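Local structure of probable transcriptional regulator, AsnC family (Thermus thermophilus, 2DJW) at residues Met1-Val6 with Leu43-Asp48; Ile8-Asn13 with Pro37-Ala42. The protein is a stand-alone RAM-domain protein of unknown function, which may act in transcriptional regulation as do its relatives of the Lrp/AsnC family. All coordinates share one frame; numbering follows the deposited sequence.

Contact 1 of 2, residues Met1-Val6 with Leu43-Asp48; sequences MITAFV and LVRLKD
Thr3 and Arg45 lie side by side and point the same way, and at their polar ends Arg45 NH1 donates to Thr3 OG1 at 2.9 Å. The hydroxyl oxygen sits at the edge of the guanidinium, within its plane, and the bond is bent, with an N-H...O angle of 147°. Arg45 reaches this position by a turn in its chain at chi2 (-70°), which brings CD back to Thr3 OG1. Its NH2 forms a salt bridge with Glu30 of the second subunit. Alongside, Leu43 CD1 fits between Thr3 CG2 at 3.6 Å and Phe5 CE1 at 3.7 Å, while Leu43 CD2 lies over one face of the guanidinium, toward its rim. This is the pairing of antiparallel strands 2-10 and 40-46 in the four-stranded sheet of a ferredoxin-like RAM domain. Thr3, Phe5, Leu43 and Arg45 share the face that meets the second subunit. On the other face Ile2 sits across from Leu46 and Ala4 from Val44, both as hydrogen-bonded pairs, though Ala4 N to Val44 O is weak; helix 52-60 covers Val44 and Leu46. At the strand end, the Met1 side chain crosses that of Arg45 at about a right angle, Met1 CG 4.0 Å from Arg45 CB.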
# COMPACT_ATOMS: atom_id res chain seq x y z
N MET A 1 -20.09 -19.23 21.15
CA MET A 1 -18.95 -19.58 20.27
C MET A 1 -18.70 -18.43 19.31
O MET A 1 -19.59 -18.04 18.55
CB MET A 1 -19.23 -20.86 19.49
CG MET A 1 -18.02 -21.81 19.39
SD MET A 1 -17.73 -22.79 20.90
CE MET A 1 -16.18 -23.60 20.45
N ILE A 2 -17.50 -17.85 19.40
CA ILE A 2 -17.09 -16.80 18.48
C ILE A 2 -16.40 -17.41 17.27
O ILE A 2 -15.70 -18.40 17.39
CB ILE A 2 -16.14 -15.77 19.17
CG1 ILE A 2 -16.87 -15.07 20.32
CG2 ILE A 2 -15.63 -14.75 18.16
CD1 ILE A 2 -15.98 -14.19 21.18
N THR A 3 -16.65 -16.83 16.10
CA THR A 3 -15.94 -17.18 14.88
C THR A 3 -14.87 -16.13 14.50
O THR A 3 -15.06 -14.93 14.70
CB THR A 3 -16.92 -17.43 13.73
OG1 THR A 3 -17.73 -18.57 14.06
CG2 THR A 3 -16.19 -17.72 12.42
N ALA A 4 -13.75 -16.63 13.97
CA ALA A 4 -12.67 -15.82 13.47
C ALA A 4 -12.12 -16.45 12.19
O ALA A 4 -12.17 -17.67 12.01
CB ALA A 4 -11.57 -15.70 14.52
N PHE A 5 -11.63 -15.60 11.30
CA PHE A 5 -11.01 -16.06 10.06
C PHE A 5 -9.56 -15.66 10.21
O PHE A 5 -9.27 -14.47 10.29
CB PHE A 5 -11.64 -15.37 8.82
CG PHE A 5 -13.11 -15.67 8.66
CD1 PHE A 5 -13.54 -16.74 7.87
CD2 PHE A 5 -14.08 -14.92 9.34
CE1 PHE A 5 -14.90 -17.04 7.75
CE2 PHE A 5 -15.44 -15.22 9.22
CZ PHE A 5 -15.85 -16.27 8.42
N VAL A 6 -8.67 -16.65 10.31
CA VAL A 6 -7.23 -16.36 10.47
C VAL A 6 -6.50 -16.52 9.15
O VAL A 6 -6.46 -17.59 8.54
CB VAL A 6 -6.53 -17.16 11.61
CG1 VAL A 6 -5.16 -16.59 11.88
CG2 VAL A 6 -7.36 -17.12 12.90
N LEU A 43 -10.48 -21.20 9.47
CA LEU A 43 -11.77 -20.95 10.10
C LEU A 43 -11.75 -21.56 11.51
O LEU A 43 -11.78 -22.79 11.67
CB LEU A 43 -12.91 -21.53 9.27
CG LEU A 43 -14.33 -21.45 9.83
CD1 LEU A 43 -14.76 -19.99 9.96
CD2 LEU A 43 -15.31 -22.22 8.95
N VAL A 44 -11.72 -20.68 12.51
CA VAL A 44 -11.61 -21.03 13.91
C VAL A 44 -12.95 -20.79 14.64
O VAL A 44 -13.75 -19.93 14.23
CB VAL A 44 -10.44 -20.22 14.60
CG1 VAL A 44 -10.18 -20.72 15.98
CG2 VAL A 44 -9.13 -20.35 13.82
N ARG A 45 -13.21 -21.55 15.70
CA ARG A 45 -14.39 -21.37 16.55
C ARG A 45 -13.91 -21.22 17.96
O ARG A 45 -13.18 -22.08 18.45
CB ARG A 45 -15.32 -22.59 16.48
CG ARG A 45 -15.67 -23.05 15.07
CD ARG A 45 -16.57 -22.08 14.34
NE ARG A 45 -17.13 -22.73 13.17
CZ ARG A 45 -17.87 -22.14 12.25
NH1 ARG A 45 -18.13 -20.84 12.35
NH2 ARG A 45 -18.34 -22.84 11.22
N LEU A 46 -14.29 -20.13 18.61
CA LEU A 46 -13.76 -19.82 19.94
C LEU A 46 -14.80 -19.79 21.06
O LEU A 46 -15.91 -19.31 20.87
CB LEU A 46 -13.00 -18.48 19.92
CG LEU A 46 -11.99 -18.24 18.79
CD1 LEU A 46 -11.82 -16.75 18.54
CD2 LEU A 46 -10.65 -18.92 19.14
N LYS A 47 -14.41 -20.30 22.23
CA LYS A 47 -15.21 -20.17 23.46
C LYS A 47 -15.34 -18.70 23.87
O LYS A 47 -16.42 -18.25 24.22
CB LYS A 47 -14.60 -21.01 24.60
CG LYS A 47 -14.96 -20.51 26.04
CD LYS A 47 -16.44 -20.76 26.43
CE LYS A 47 -17.07 -19.56 27.18
NZ LYS A 47 -16.41 -19.22 28.49
N ASP A 48 -14.23 -17.96 23.84
CA ASP A 48 -14.26 -16.54 24.12
C ASP A 48 -13.20 -15.88 23.28
O ASP A 48 -12.48 -16.57 22.57
CB ASP A 48 -14.06 -16.21 25.61
CG ASP A 48 -13.14 -17.19 26.32
OD1 ASP A 48 -12.08 -17.56 25.77
OD2 ASP A 48 -13.49 -17.60 27.45

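Contact 2 of 2, residues Ile8-Asn13 with Pro37-Ala42; sequences IRPRGN and PYDLVA
In Arg9, chi1 (166°) sets CG anti to the backbone N and a bend at chi3 (-51°) turns NE back; the guanidinium lies over Tyr38. The two flat groups stack with planes 29° apart, and Arg9 NH2 stands over the centre of the ring; Arg9 CZ is 4.2 Å from the ring centroid, a cation-pi contact over the face. Arg9 NE and NH2 both donate hydrogen bonds to Pro37 O, side-on: NE at 3.2 Å, nearly along the C=O axis, and NH2 at 2.9 Å, well above the carbonyl plane. The two bonds, both bent, restrict the group's rotation above the ring. The edge of the ring meets the backbone instead, with Tyr38 CD1 3.4 Å from Arg9 N. Ile8 CD1 reaches Leu40 CB at 3.8 Å and Ala42 CB at 4.1 Å, while Pro10 CD rests 3.4 Å from Asp39 OD2. Helix 15-22 covers Pro10, Leu40 and Ala42. Ile8 and Leu40 are joined by backbone hydrogen bonds in both directions, but Asp39 N makes too poor an angle with Ile8 O to bond. With Asp39 and Leu40 both facing Ile8, the start of strand 40-46 has the geometry of a classic beta bulge.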
# COMPACT_ATOMS: atom_id res chain seq x y z
N ILE A 8 -3.17 -16.62 7.15
CA ILE A 8 -1.77 -17.02 7.39
C ILE A 8 -0.94 -16.92 6.10
O ILE A 8 -1.25 -17.57 5.10
CB ILE A 8 -1.69 -18.45 7.96
CG1 ILE A 8 -2.71 -18.66 9.08
CG2 ILE A 8 -0.29 -18.81 8.45
CD1 ILE A 8 -3.79 -19.66 8.67
N ARG A 9 0.08 -16.06 6.13
CA ARG A 9 1.10 -16.03 5.08
C ARG A 9 2.35 -16.79 5.55
O ARG A 9 3.12 -16.30 6.39
CB ARG A 9 1.47 -14.59 4.70
CG ARG A 9 2.75 -14.47 3.85
CD ARG A 9 3.04 -13.04 3.46
NE ARG A 9 1.84 -12.45 2.87
CZ ARG A 9 1.15 -11.42 3.37
NH1 ARG A 9 1.56 -10.79 4.48
NH2 ARG A 9 0.07 -11.00 2.74
N PRO A 10 2.54 -18.01 5.03
CA PRO A 10 3.74 -18.79 5.36
C PRO A 10 4.89 -18.51 4.40
O PRO A 10 4.66 -17.99 3.29
CB PRO A 10 3.26 -20.22 5.17
CG PRO A 10 2.30 -20.13 4.03
CD PRO A 10 1.65 -18.76 4.11
N ARG A 11 6.10 -18.87 4.82
CA ARG A 11 7.20 -19.14 3.87
C ARG A 11 6.67 -20.15 2.85
O ARG A 11 5.97 -21.11 3.22
CB ARG A 11 8.44 -19.71 4.58
CG ARG A 11 9.72 -19.73 3.72
CD ARG A 11 10.78 -20.71 4.25
NE ARG A 11 11.18 -20.36 5.61
CZ ARG A 11 11.21 -21.20 6.64
NH1 ARG A 11 10.90 -22.48 6.49
NH2 ARG A 11 11.57 -20.74 7.84
N GLY A 12 6.96 -19.92 1.57
CA GLY A 12 6.42 -20.72 0.47
C GLY A 12 6.64 -22.23 0.54
O GLY A 12 5.78 -22.99 0.08
N ASN A 13 7.78 -22.67 1.08
CA ASN A 13 8.07 -24.12 1.23
C ASN A 13 7.41 -24.76 2.46
O ASN A 13 7.39 -26.01 2.61
CB ASN A 13 9.58 -24.40 1.19
CG ASN A 13 10.27 -24.04 2.49
OD1 ASN A 13 9.91 -23.09 3.18
ND2 ASN A 13 11.30 -24.82 2.84
N PRO A 37 -3.48 -13.08 -1.23
CA PRO A 37 -2.20 -12.67 -0.67
C PRO A 37 -1.77 -13.48 0.58
O PRO A 37 -0.65 -13.32 1.07
CB PRO A 37 -2.44 -11.19 -0.31
CG PRO A 37 -3.95 -11.02 -0.18
CD PRO A 37 -4.61 -12.28 -0.71
N TYR A 38 -2.67 -14.32 1.10
CA TYR A 38 -2.36 -15.18 2.24
C TYR A 38 -2.62 -16.60 1.77
O TYR A 38 -3.73 -16.90 1.35
CB TYR A 38 -3.26 -14.86 3.44
CG TYR A 38 -2.94 -13.55 4.18
CD1 TYR A 38 -2.08 -13.54 5.28
CD2 TYR A 38 -3.55 -12.32 3.81
CE1 TYR A 38 -1.79 -12.37 5.98
CE2 TYR A 38 -3.26 -11.13 4.50
CZ TYR A 38 -2.39 -11.18 5.60
OH TYR A 38 -2.07 -10.04 6.32
N ASP A 39 -1.61 -17.47 1.81
CA ASP A 39 -1.75 -18.84 1.29
C ASP A 39 -2.68 -19.72 2.08
O ASP A 39 -3.29 -20.61 1.51
CB ASP A 39 -0.37 -19.52 1.12
CG ASP A 39 0.59 -18.64 0.37
OD1 ASP A 39 0.81 -18.90 -0.84
OD2 ASP A 39 1.08 -17.64 0.98
N LEU A 40 -2.79 -19.49 3.37
CA LEU A 40 -3.65 -20.31 4.22
C LEU A 40 -4.71 -19.46 4.94
O LEU A 40 -4.42 -18.35 5.36
CB LEU A 40 -2.81 -21.09 5.27
CG LEU A 40 -1.76 -22.13 4.81
CD1 LEU A 40 -0.75 -22.46 5.95
CD2 LEU A 40 -2.41 -23.42 4.28
N VAL A 41 -5.91 -20.00 5.09
CA VAL A 41 -6.95 -19.37 5.91
C VAL A 41 -7.42 -20.42 6.90
O VAL A 41 -7.81 -21.51 6.47
CB VAL A 41 -8.20 -18.89 5.09
CG1 VAL A 41 -9.28 -18.30 6.01
CG2 VAL A 41 -7.81 -17.87 4.05
N ALA A 42 -7.43 -20.08 8.19
CA ALA A 42 -8.09 -20.94 9.16
C ALA A 42 -9.44 -20.40 9.64
O ALA A 42 -9.52 -19.30 10.17
CB ALA A 42 -7.16 -21.22 10.38

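Overall arrangement
Both contacts pair strand 2-10 with strand 40-46, the central strands of the sheet, and their centres lie about 19 Å apart. They meet where Val6 O and Ala42 N, 2.7 Å apart, probably share a hydrogen bond. Contact 1 is a regular antiparallel ladder, mostly buried in its middle and exposed at Met1 and Lys47; contact 2 has a single bridged pair and passes into loops, with a buried apolar part and a partly exposed arginine-tyrosine stack. Helix 52-60 covers the former and helix 15-22 the latter. Both touch the second subunit. Asp48 of contact 1 neighbours Glu50, which binds zinc in a structure of this protein but not in this chain here; contact 2 lies away from that site.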